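Local coordinates for protein aminopeptidase N (Francisella tularensis subsp. tularensis, PDB 5DLL) that probably breaks down intracellular peptides as a zinc-dependent M1-family aminopeptidase, releasing single amino acids, preferably alanine, from their N-termini, at residues K229-Y237 with N284-N292. Numbering follows the deposited sequence.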
ATOM      1  N   LYS A 229      28.008  -0.602   4.182  1.00 64.20           N
ATOM      2  CA  LYS A 229      28.826   0.547   3.792  1.00 71.55           C
ATOM      3  C   LYS A 229      28.371   1.185   2.472  1.00 64.42           C
ATOM      4  O   LYS A 229      28.304   2.409   2.361  1.00 63.60           O
ATOM      5  CB  LYS A 229      30.300   0.113   3.696  1.00 93.21           C
ATOM      6  CG  LYS A 229      31.279   1.168   3.187  1.00107.90           C
ATOM      7  CD  LYS A 229      31.277   2.424   4.042  1.00107.05           C
ATOM      8  CE  LYS A 229      32.367   3.386   3.594  1.00111.97           C
ATOM      9  NZ  LYS A 229      32.291   4.687   4.315  1.00111.19           N
ATOM     10  N   GLN A 230      28.052   0.353   1.485  1.00 64.33           N
ATOM     11  CA  GLN A 230      27.717   0.830   0.135  1.00 69.67           C
ATOM     12  C   GLN A 230      26.291   1.397   0.002  1.00 72.42           C
ATOM     13  O   GLN A 230      26.020   2.196  -0.901  1.00 67.80           O
ATOM     14  CB  GLN A 230      27.959  -0.271  -0.912  1.00 69.97           C
ATOM     15  CG  GLN A 230      27.179  -1.568  -0.705  1.00 76.09           C
ATOM     16  CD  GLN A 230      27.900  -2.591   0.163  1.00 80.06           C
ATOM     17  OE1 GLN A 230      28.745  -2.245   0.995  1.00 72.91           O
ATOM     18  NE2 GLN A 230      27.554  -3.860  -0.020  1.00 76.89           N
ATOM     19  N   ASP A 231      25.393   0.988   0.898  1.00 74.89           N
ATOM     20  CA  ASP A 231      23.995   1.443   0.885  1.00 71.44           C
ATOM     21  C   ASP A 231      23.717   2.673   1.773  1.00 64.72           C
ATOM     22  O   ASP A 231      22.750   3.404   1.539  1.00 53.69           O
ATOM     23  CB  ASP A 231      23.066   0.297   1.325  1.00 81.98           C
ATOM     24  CG  ASP A 231      23.075  -0.888   0.361  1.00 81.23           C
ATOM     25  OD1 ASP A 231      23.304  -0.682  -0.851  1.00 72.36           O
ATOM     26  OD2 ASP A 231      22.834  -2.028   0.817  1.00 80.53           O
ATOM     27  N   ILE A 232      24.557   2.898   2.784  1.00 59.56           N
ATOM     28  CA  ILE A 232      24.252   3.869   3.848  1.00 54.91           C
ATOM     29  C   ILE A 232      24.148   5.328   3.363  1.00 57.40           C
ATOM     30  O   ILE A 232      23.340   6.105   3.887  1.00 45.39           O
ATOM     31  CB  ILE A 232      25.255   3.735   5.033  1.00 56.29           C
ATOM     32  CG1 ILE A 232      24.706   4.396   6.308  1.00 56.92           C
ATOM     33  CG2 ILE A 232      26.623   4.318   4.680  1.00 58.27           C
ATOM     34  CD1 ILE A 232      23.417   3.800   6.835  1.00 49.01           C
ATOM     35  N   ASP A 233      24.942   5.691   2.353  1.00 67.40           N
ATOM     36  CA  ASP A 233      24.951   7.062   1.821  1.00 65.94           C
ATOM     37  C   ASP A 233      23.606   7.495   1.220  1.00 59.84           C
ATOM     38  O   ASP A 233      23.334   8.686   1.119  1.00 52.74           O
ATOM     39  CB  ASP A 233      26.060   7.231   0.771  1.00 74.29           C
ATOM     40  CG  ASP A 233      27.457   7.218   1.378  1.00 90.20           C
ATOM     41  OD1 ASP A 233      27.585   7.033   2.608  1.00 95.13           O
ATOM     42  OD2 ASP A 233      28.434   7.394   0.616  1.00 94.85           O
ATOM     43  N   LYS A 234      22.771   6.534   0.832  1.00 56.91           N
ATOM     44  CA  LYS A 234      21.464   6.829   0.257  1.00 57.81           C
ATOM     45  C   LYS A 234      20.333   6.659   1.282  1.00 52.10           C
ATOM     46  O   LYS A 234      19.163   6.572   0.905  1.00 45.24           O
ATOM     47  CB  LYS A 234      21.215   5.936  -0.967  1.00 68.39           C
ATOM     48  CG  LYS A 234      22.276   6.038  -2.058  1.00 71.65           C
ATOM     49  CD  LYS A 234      23.352   4.964  -1.928  1.00 82.29           C
ATOM     50  CE  LYS A 234      24.474   5.145  -2.944  1.00 89.15           C
ATOM     51  NZ  LYS A 234      25.421   6.247  -2.598  1.00 84.40           N
ATOM     52  N   CYS A 235      20.677   6.625   2.571  1.00 53.49           N
ATOM     53  CA  CYS A 235      19.685   6.466   3.644  1.00 58.27           C
ATOM     54  C   CYS A 235      19.437   7.753   4.443  1.00 53.45           C
ATOM     55  O   CYS A 235      18.816   7.712   5.505  1.00 58.07           O
ATOM     56  CB  CYS A 235      20.118   5.344   4.600  1.00 55.93           C
ATOM     57  SG  CYS A 235      20.005   3.682   3.900  1.00 57.91           S
ATOM     58  N   HIS A 236      19.898   8.894   3.931  1.00 57.05           N
ATOM     59  CA  HIS A 236      19.794  10.153   4.675  1.00 52.12           C
ATOM     60  C   HIS A 236      18.394  10.764   4.644  1.00 45.61           C
ATOM     61  O   HIS A 236      17.965  11.365   5.632  1.00 44.43           O
ATOM     62  CB  HIS A 236      20.851  11.155   4.201  1.00 48.01           C
ATOM     63  CG  HIS A 236      22.233  10.813   4.664  1.00 53.46           C
ATOM     64  ND1 HIS A 236      22.790  11.351   5.804  1.00 54.51           N
ATOM     65  CD2 HIS A 236      23.155   9.958   4.162  1.00 56.98           C
ATOM     66  CE1 HIS A 236      24.005  10.859   5.972  1.00 59.74           C
ATOM     67  NE2 HIS A 236      24.250  10.010   4.990  1.00 60.84           N
ATOM     68  N   TYR A 237      17.682  10.605   3.531  1.00 45.44           N
ATOM     69  CA  TYR A 237      16.296  11.071   3.453  1.00 44.08           C
ATOM     70  C   TYR A 237      15.374  10.285   4.396  1.00 45.49           C
ATOM     71  O   TYR A 237      14.452  10.854   4.981  1.00 42.51           O
ATOM     72  CB  TYR A 237      15.748  11.005   2.025  1.00 44.23           C
ATOM     73  CG  TYR A 237      14.363  11.604   1.938  1.00 50.38           C
ATOM     74  CD1 TYR A 237      14.181  12.982   1.983  1.00 53.76           C
ATOM     75  CD2 TYR A 237      13.230  10.796   1.862  1.00 51.20           C
ATOM     76  CE1 TYR A 237      12.915  13.540   1.931  1.00 49.89           C
ATOM     77  CE2 TYR A 237      11.960  11.348   1.806  1.00 45.68           C
ATOM     78  CZ  TYR A 237      11.809  12.721   1.841  1.00 47.67           C
ATOM     79  OH  TYR A 237      10.557  13.289   1.787  1.00 47.56           O
ATOM     80  N   ASN A 284      13.470  -3.604   3.213  1.00 40.80           N
ATOM     81  CA  ASN A 284      14.231  -3.844   2.001  1.00 40.38           C
ATOM     82  C   ASN A 284      14.946  -2.540   1.681  1.00 42.65           C
ATOM     83  O   ASN A 284      14.352  -1.468   1.837  1.00 42.72           O
ATOM     84  CB  ASN A 284      13.277  -4.213   0.862  1.00 44.27           C
ATOM     85  CG  ASN A 284      13.960  -4.944  -0.273  1.00 43.39           C
ATOM     86  OD1 ASN A 284      15.085  -4.628  -0.662  1.00 41.55           O
ATOM     87  ND2 ASN A 284      13.268  -5.930  -0.820  1.00 45.99           N
ATOM     88  N   THR A 285      16.206  -2.610   1.252  1.00 45.58           N
ATOM     89  CA  THR A 285      16.966  -1.386   0.945  1.00 49.60           C
ATOM     90  C   THR A 285      16.324  -0.547  -0.158  1.00 47.60           C
ATOM     91  O   THR A 285      16.378   0.677  -0.104  1.00 55.22           O
ATOM     92  CB  THR A 285      18.431  -1.667   0.550  1.00 53.55           C
ATOM     93  OG1 THR A 285      18.497  -2.788  -0.340  1.00 63.10           O
ATOM     94  CG2 THR A 285      19.274  -1.942   1.779  1.00 59.36           C
ATOM     95  N   LYS A 286      15.708  -1.195  -1.143  1.00 53.05           N
ATOM     96  CA  LYS A 286      15.129  -0.470  -2.277  1.00 61.41           C
ATOM     97  C   LYS A 286      13.957   0.434  -1.894  1.00 55.24           C
ATOM     98  O   LYS A 286      13.642   1.367  -2.632  1.00 68.15           O
ATOM     99  CB  LYS A 286      14.710  -1.430  -3.403  1.00 68.07           C
ATOM    100  CG  LYS A 286      13.522  -2.327  -3.093  1.00 74.25           C
ATOM    101  CD  LYS A 286      12.971  -2.962  -4.362  1.00 82.61           C
ATOM    102  CE  LYS A 286      11.913  -4.006  -4.043  1.00 85.18           C
ATOM    103  NZ  LYS A 286      11.074  -4.354  -5.222  1.00 84.61           N
ATOM    104  N   TYR A 287      13.318   0.165  -0.755  1.00 54.49           N
ATOM    105  CA  TYR A 287      12.161   0.955  -0.319  1.00 51.31           C
ATOM    106  C   TYR A 287      12.509   2.183   0.528  1.00 45.66           C
ATOM    107  O   TYR A 287      11.633   3.021   0.748  1.00 43.26           O
ATOM    108  CB  TYR A 287      11.144   0.079   0.437  1.00 56.05           C
ATOM    109  CG  TYR A 287      10.430  -0.954  -0.423  1.00 77.32           C
ATOM    110  CD1 TYR A 287       9.843  -0.602  -1.643  1.00 83.92           C
ATOM    111  CD2 TYR A 287      10.319  -2.280  -0.006  1.00 77.59           C
ATOM    112  CE1 TYR A 287       9.190  -1.543  -2.424  1.00 85.42           C
ATOM    113  CE2 TYR A 287       9.666  -3.226  -0.781  1.00 79.87           C
ATOM    114  CZ  TYR A 287       9.102  -2.853  -1.985  1.00 81.21           C
ATOM    115  OH  TYR A 287       8.456  -3.793  -2.756  1.00 71.79           O
ATOM    116  N   ILE A 288      13.755   2.302   1.000  1.00 43.56           N
ATOM    117  CA  ILE A 288      14.167   3.475   1.805  1.00 48.02           C
ATOM    118  C   ILE A 288      15.357   4.286   1.258  1.00 47.83           C
ATOM    119  O   ILE A 288      15.782   5.265   1.881  1.00 41.02           O
ATOM    120  CB  ILE A 288      14.462   3.088   3.274  1.00 51.14           C
ATOM    121  CG1 ILE A 288      15.670   2.157   3.373  1.00 53.82           C
ATOM    122  CG2 ILE A 288      13.242   2.437   3.913  1.00 55.42           C
ATOM    123  CD1 ILE A 288      16.087   1.878   4.800  1.00 57.46           C
ATOM    124  N   MET A 289      15.888   3.897   0.102  1.00 51.24           N
ATOM    125  CA  MET A 289      17.057   4.572  -0.458  1.00 54.61           C
ATOM    126  C   MET A 289      16.645   5.674  -1.424  1.00 53.56           C
ATOM    127  O   MET A 289      15.709   5.507  -2.208  1.00 58.17           O
ATOM    128  CB  MET A 289      17.976   3.574  -1.167  1.00 56.11           C
ATOM    129  CG  MET A 289      18.851   2.756  -0.228  1.00 58.19           C
ATOM    130  SD  MET A 289      20.200   1.911  -1.082  1.00 67.05           S
ATOM    131  CE  MET A 289      19.327   1.117  -2.434  1.00 63.03           C
ATOM    132  N   ALA A 290      17.348   6.801  -1.362  1.00 51.57           N
ATOM    133  CA  ALA A 290      17.119   7.895  -2.297  1.00 52.67           C
ATOM    134  C   ALA A 290      18.313   8.837  -2.335  1.00 55.71           C
ATOM    135  O   ALA A 290      18.759   9.321  -1.296  1.00 58.28           O
ATOM    136  CB  ALA A 290      15.855   8.656  -1.925  1.00 49.40           C
ATOM    137  N   SER A 291      18.835   9.070  -3.537  1.00 66.59           N
ATOM    138  CA  SER A 291      19.841  10.101  -3.780  1.00 65.19           C
ATOM    139  C   SER A 291      19.161  11.245  -4.510  1.00 66.98           C
ATOM    140  O   SER A 291      18.151  11.034  -5.180  1.00 62.30           O
ATOM    141  CB  SER A 291      20.986   9.548  -4.632  1.00 69.50           C
ATOM    142  OG  SER A 291      21.376   8.259  -4.183  1.00 70.80           O
ATOM    143  N   ASN A 292      19.707  12.454  -4.375  1.00 86.88           N
ATOM    144  CA  ASN A 292      19.150  13.637  -5.051  1.00 92.16           C
ATOM    145  C   ASN A 292      19.216  13.515  -6.572  1.00 95.27           C
ATOM    146  O   ASN A 292      18.313  13.973  -7.290  1.00 73.35           O
ATOM    147  CB  ASN A 292      19.868  14.918  -4.606  1.00 99.37           C
ATOM    148  CG  ASN A 292      19.276  15.509  -3.340  1.00 98.69           C
ATOM    149  OD1 ASN A 292      18.862  16.671  -3.318  1.00 91.81           O
ATOM    150  ND2 ASN A 292      19.221  14.710  -2.281  1.00 89.02           N
TER
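Asp231 lays one face of its carboxylate against Thr285 and Met289, and both partners approach from that same face. The Thr285 methyl CG2 sits over the part of the group carrying Asp231 OD2, 3.7 Å from that oxygen. Met289 SD lies off the side between CB and OD1, 4.1 Å from Asp231 OD1. Asp231 chi1 (-64°) carries CG across from the thioether towards the methyl, and chi2 (-29°) turns the carboxylate plane so that one face meets both. Further along, the flat group is the peptide joining Lys234 to Cys235. Ala290 N donates to Lys234 O at 2.9 Å in the carbonyl plane, nearly straight at the hydrogen (162°). Met289 CA adds a CA-H...O contact to the same Lys234 O at 3.2 Å, giving this oxygen partners from two successive residues. The aliphatic part of Lys234 takes up the space beside the bond: its CB lies 4.0 Å from Met289 CB, and its CG methylene abuts Ser291 OG, while the rest of the chain leads away. Next in the chain, Cys235, the N-cap residue of helix 236-253, packs its SG 4.4 Å from Ile288 CD1 and touches Met289 CG as well. Tyr237, in the first turn, meets Phe300 edge-to-face, and Ala290 also rests on Phe300, in helix 297-312, which carries zinc ligand His309, with ligand His313 just past its end. The contact thus joins the connections leading from strands 220-227 and 280-284 into helices 236-253 and 297-312. The Ile288 side chain stands about 13 Å from the zinc ion. The example illustrates how irregular segments can be joined: one backbone hydrogen bond supplies the directional link, while the carboxylate face, forming no hydrogen bond or salt bridge to 284-292, joins sulfur, methyl, methylene and hydroxyl groups in van der Waals packing.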